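PDB 3PSQ: sortase B from Streptococcus pyogenes, which takes part in pilus assembly as a class B sortase, probably working through a cysteine thioester like other sortases. Local coordinates for residues G23-F26 with D27-A31; S122-T125 with K126-K130. All coordinates share one frame; numbering follows the deposited sequence.

How the contacts relate
From the N terminus the chain first forms helix 22-32, within which contact 1 (23-26 with 27-31) joins successive turns. Contact 2 (122-125 with 126-130) comes much later and closes a short hairpin between strand 120-125 and strand 130-142 of the sortase sheet. The two are in series, so neither loop nests in or crosses the other, yet the fold brings them together. Phe26 packs against the backbone of Glu124 and Thr125, Leu30 reaches the CB of Lys126, and Asp27 forms a salt bridge with Lys128. The N-terminal helix is thereby fastened to the hairpin tip by an apolar patch beside a charge pair.

Contact 1: residues G23-F26 with D27-A31; sequences GVQF and DDLLA
Phe26 and Leu30, one helical turn apart, form a local contact along the N-terminal helix 22-32, on the flank that faces strand 36-41 and the hairpin after strand 120-125. The methyl CD1 of Leu30 sits over the middle of the Phe26 ring, 3.8 Å from its centroid and only 7° off the ring normal, a clear CH-pi contact. Phe26 sends its ring away from the backbone N (chi1 -164°), along the helix toward its C-terminal end, and this lays one face ready for the leucine. The leucine also lies close to the Phe26 backbone, with Leu30 CG 3.2 Å from Phe26 O.

Below the side chains the helix is uneven. Leu29 N reaches Gln25 O at 2.8 Å, almost straight at 173°, and Leu30 N reaches Phe26 O at 2.9 Å, so the later turn is regular. Just before them the pattern breaks: the amides of Asp27 and Asp28 lack the usual bonds to the carbonyls of Gly23 and Val24, and the helix is kinked there. Water steps into both places. One molecule accepts from Asp28 N at 3.2 Å and gives a weak bond to Val24 O at 2.9 Å; another links Gly23 O and Asp27 N through weak bonds alone.

The hydrated and the apolar flanks thus belong to different sides of one helix. Val36 lies against Phe26, Leu29 and Leu30, while the carboxylate of Asp27 finds Lys128 of the hairpin as its salt-bridge partner. The chemistry implies a division of labour: waters stand in for the missing backbone bonds where solvent can enter, while the methyl-on-ring contact and two sound backbone hydrogen bonds hold the stretch that packs onto the sheet.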
loop_
_atom_site.group_PDB
_atom_site.type_symbol
_atom_site.label_atom_id
_atom_site.label_comp_id
_atom_site.label_asym_id
_atom_site.label_seq_id
_atom_site.Cartn_x
_atom_site.Cartn_y
_atom_site.Cartn_z
ATOM N N GLY A 23 -18.124 -4.448 7.606
ATOM C CA GLY A 23 -19.457 -4.088 8.056
ATOM C C GLY A 23 -19.568 -4.048 9.567
ATOM O O GLY A 23 -20.325 -3.248 10.116
ATOM N N VAL A 24 -18.823 -4.915 10.247
ATOM C CA VAL A 24 -18.810 -4.931 11.725
ATOM C C VAL A 24 -17.879 -3.854 12.342
ATOM O O VAL A 24 -18.228 -3.266 13.380
ATOM C CB VAL A 24 -18.522 -6.367 12.292
ATOM C CG1 VAL A 24 -18.326 -6.363 13.832
ATOM C CG2 VAL A 24 -19.661 -7.325 11.898
ATOM N N GLN A 25 -16.747 -3.554 11.689
ATOM C CA GLN A 25 -15.718 -2.715 12.321
ATOM C C GLN A 25 -15.514 -1.247 11.848
ATOM O O GLN A 25 -15.175 -0.395 12.677
ATOM C CB GLN A 25 -14.364 -3.444 12.325
ATOM C CG GLN A 25 -14.384 -4.873 12.813
ATOM C CD GLN A 25 -13.043 -5.577 12.590
ATOM O OE1 GLN A 25 -12.058 -4.950 12.193
ATOM N NE2 GLN A 25 -13.000 -6.879 12.857
ATOM N N PHE A 26 -15.706 -0.955 10.558
ATOM C CA PHE A 26 -15.218 0.301 9.952
ATOM C C PHE A 26 -15.748 1.581 10.583
ATOM O O PHE A 26 -14.981 2.455 11.005
ATOM C CB PHE A 26 -15.454 0.295 8.436
ATOM C CG PHE A 26 -14.661 1.337 7.662
ATOM C CD1 PHE A 26 -13.419 1.792 8.098
ATOM C CD2 PHE A 26 -15.146 1.821 6.462
ATOM C CE1 PHE A 26 -12.686 2.720 7.352
ATOM C CE2 PHE A 26 -14.432 2.746 5.715
ATOM C CZ PHE A 26 -13.206 3.206 6.176
ATOM N N ASP A 27 -17.070 1.706 10.638
ATOM C CA ASP A 27 -17.695 2.859 11.265
ATOM C C ASP A 27 -17.228 3.029 12.696
ATOM O O ASP A 27 -16.893 4.126 13.111
ATOM C CB ASP A 27 -19.220 2.735 11.226
ATOM C CG ASP A 27 -19.781 2.947 9.827
ATOM O OD1 ASP A 27 -19.449 3.981 9.199
ATOM O OD2 ASP A 27 -20.540 2.069 9.350
ATOM N N ASP A 28 -17.198 1.941 13.444
ATOM C CA ASP A 28 -16.787 1.998 14.840
ATOM C C ASP A 28 -15.335 2.415 15.001
ATOM O O ASP A 28 -15.035 3.231 15.843
ATOM C CB ASP A 28 -16.991 0.651 15.519
ATOM C CG ASP A 28 -18.407 0.449 15.999
ATOM O OD1 ASP A 28 -19.259 1.341 15.785
ATOM O OD2 ASP A 28 -18.663 -0.630 16.596
ATOM N N LEU A 29 -14.430 1.842 14.213
ATOM C CA LEU A 29 -13.044 2.298 14.224
ATOM C C LEU A 29 -12.945 3.763 13.915
ATOM O O LEU A 29 -12.210 4.498 14.574
ATOM C CB LEU A 29 -12.157 1.492 13.261
ATOM C CG LEU A 29 -11.980 0.080 13.770
ATOM C CD1 LEU A 29 -11.207 -0.797 12.836
ATOM C CD2 LEU A 29 -11.336 0.141 15.156
ATOM N N LEU A 30 -13.704 4.200 12.920
ATOM C CA LEU A 30 -13.688 5.586 12.493
ATOM C C LEU A 30 -14.087 6.479 13.638
ATOM O O LEU A 30 -13.565 7.585 13.790
ATOM C CB LEU A 30 -14.649 5.785 11.327
ATOM C CG LEU A 30 -14.094 5.364 9.966
ATOM C CD1 LEU A 30 -15.184 5.241 8.889
ATOM C CD2 LEU A 30 -12.999 6.320 9.558
ATOM N N ALA A 31 -15.012 5.982 14.447
ATOM C CA ALA A 31 -15.581 6.716 15.569
ATOM C C ALA A 31 -14.610 6.784 16.755
ATOM O O ALA A 31 -14.711 7.660 17.620
ATOM C CB ALA A 31 -16.863 6.026 16.002
HETATM O O HOH W 1 -19.130 -0.889 9.766
HETATM O O HOH W 2 -18.692 -0.675 12.227
#

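Contact 2: residues S122-T125 with K126-K130; sequences SIET and KTKQK. With ZN (zinc ion), chain N; ACY (acetic acid), chain F.
The hydroxyl oxygen OG1 of Thr125 is gripped from two quarters: a water lies 2.7 Å from it, and the backbone N of Gln129 gives it a weak bond of 3.3 Å. That water also meets Thr127 OG1 at 3.0 Å and so bridges the two threonine hydroxyls at the turn. The position of OG1, lodged between its own backbone N and carbonyl carbon (chi1 77°), turns it toward the returning strand, where the Thr125 and Gln129 side chains run side by side.

The backbone supplies the firmer closure. Thr125 N donates to Gln129 O at 2.9 Å, in the carbonyl plane, and Lys128 N donates to Thr125 O at 3.0 Å from well above that carbonyl's plane. A further, softer link is the CA-H...O contact between Glu124 CA and Gln129 O, 3.3 Å apart.

Glu124 and Lys130 form the next, non-hydrogen-bonded pair, and their side chains leave on the same face. Glu124 extends fully, and its OE2 binds a zinc ion at 2.2 Å, with a water as a second ligand; its OE1 makes a salt bridge to Lys22. The aliphatic CD of Lys128 crosses beside OE2 at 3.1 Å, while its amine goes on to Asp27 of the N-terminal helix. With zinc and a lysine both at hand, this carboxylate is probably kept ionised.

Thr125 to Lys128 make a type I turn, and Lys128 takes a left-handed backbone conformation (phi 74°) before the chain enters the second strand. Together these features mark a 3:5 beta hairpin, a type I turn followed by a G1-type bulge, joining two antiparallel strands of the sortase sheet.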
loop_
_atom_site.group_PDB
_atom_site.type_symbol
_atom_site.label_atom_id
_atom_site.label_comp_id
_atom_site.label_asym_id
_atom_site.label_seq_id
_atom_site.Cartn_x
_atom_site.Cartn_y
_atom_site.Cartn_z
ATOM N N SER A 122 -8.903 -3.079 -3.769
ATOM C CA SER A 122 -9.830 -1.985 -3.698
ATOM C C SER A 122 -9.770 -1.278 -2.355
ATOM O O SER A 122 -9.398 -1.879 -1.347
ATOM C CB SER A 122 -11.240 -2.520 -3.960
ATOM O OG SER A 122 -11.601 -3.460 -2.972
ATOM N N ILE A 123 -10.145 -0.005 -2.340
ATOM C CA ILE A 123 -10.063 0.771 -1.141
ATOM C C ILE A 123 -11.401 1.455 -0.950
ATOM O O ILE A 123 -11.992 1.902 -1.916
ATOM C CB ILE A 123 -8.915 1.814 -1.229
ATOM C CG1 ILE A 123 -7.566 1.136 -1.003
ATOM C CG2 ILE A 123 -9.116 2.966 -0.240
ATOM C CD1 ILE A 123 -6.406 1.953 -1.524
ATOM N N GLU A 124 -11.877 1.537 0.286
ATOM C CA GLU A 124 -13.006 2.369 0.573
ATOM C C GLU A 124 -12.578 3.459 1.541
ATOM O O GLU A 124 -12.018 3.165 2.611
ATOM C CB GLU A 124 -14.131 1.552 1.189
ATOM C CG GLU A 124 -15.318 2.391 1.615
ATOM C CD GLU A 124 -16.551 1.541 1.871
ATOM O OE1 GLU A 124 -16.494 0.311 1.684
ATOM O OE2 GLU A 124 -17.593 2.091 2.255
ATOM N N THR A 125 -12.885 4.707 1.194
ATOM C CA THR A 125 -12.448 5.820 1.998
ATOM C C THR A 125 -13.410 6.070 3.137
ATOM O O THR A 125 -14.424 5.382 3.264
ATOM C CB THR A 125 -12.236 7.110 1.169
ATOM O OG1 THR A 125 -13.507 7.688 0.865
ATOM C CG2 THR A 125 -11.424 6.814 -0.111
ATOM N N LYS A 126 -13.079 7.043 3.974
ATOM C CA LYS A 126 -13.909 7.347 5.118
ATOM C C LYS A 126 -15.179 8.092 4.740
ATOM O O LYS A 126 -16.123 8.142 5.529
ATOM C CB LYS A 126 -13.140 8.101 6.193
ATOM C CG LYS A 126 -12.650 9.476 5.828
ATOM C CD LYS A 126 -12.218 10.208 7.097
ATOM C CE LYS A 126 -11.368 11.397 6.757
ATOM N NZ LYS A 126 -10.331 11.621 7.826
ATOM N N THR A 127 -15.202 8.683 3.547
ATOM C CA THR A 127 -16.440 9.274 3.045
ATOM C C THR A 127 -17.206 8.223 2.254
ATOM O O THR A 127 -18.222 8.536 1.671
ATOM C CB THR A 127 -16.216 10.518 2.154
ATOM O OG1 THR A 127 -15.434 10.146 1.013
ATOM C CG2 THR A 127 -15.533 11.634 2.921
ATOM N N LYS A 128 -16.715 6.983 2.271
ATOM C CA LYS A 128 -17.335 5.805 1.629
ATOM C C LYS A 128 -17.222 5.747 0.118
ATOM O O LYS A 128 -17.902 4.940 -0.550
ATOM C CB LYS A 128 -18.776 5.540 2.081
ATOM C CG LYS A 128 -18.918 5.383 3.583
ATOM C CD LYS A 128 -17.819 4.480 4.208
ATOM C CE LYS A 128 -17.768 4.684 5.741
ATOM N NZ LYS A 128 -19.065 4.428 6.458
ATOM N N GLN A 129 -16.322 6.560 -0.408
ATOM C CA GLN A 129 -15.924 6.475 -1.793
ATOM C C GLN A 129 -15.219 5.146 -2.057
ATOM O O GLN A 129 -14.459 4.664 -1.222
ATOM C CB GLN A 129 -14.995 7.640 -2.092
ATOM C CG GLN A 129 -14.569 7.753 -3.546
ATOM C CD GLN A 129 -15.630 8.426 -4.463
ATOM O OE1 GLN A 129 -16.031 9.588 -4.242
ATOM N NE2 GLN A 129 -16.057 7.698 -5.511
ATOM N N LYS A 130 -15.469 4.532 -3.204
ATOM C CA LYS A 130 -14.931 3.197 -3.475
ATOM C C LYS A 130 -13.969 3.245 -4.644
ATOM O O LYS A 130 -14.274 3.815 -5.689
ATOM C CB LYS A 130 -16.061 2.184 -3.727
ATOM C CG LYS A 130 -17.081 2.164 -2.577
ATOM C CD LYS A 130 -17.640 0.800 -2.230
ATOM C CE LYS A 130 -18.820 0.976 -1.263
ATOM N NZ LYS A 130 -19.626 -0.290 -1.163
HETATM ZN ZN ZN N . -19.346 1.001 2.935
HETATM C C ACY F . -13.249 -2.122 -0.142
HETATM O O ACY F . -13.691 -2.676 0.890
HETATM O OXT ACY F . -12.031 -1.893 -0.316
HETATM C CH3 ACY F . -14.219 -1.713 -1.221
HETATM O O HOH W 3 -12.635 10.052 -0.144
HETATM O O HOH W 4 -18.737 0.629 5.078
#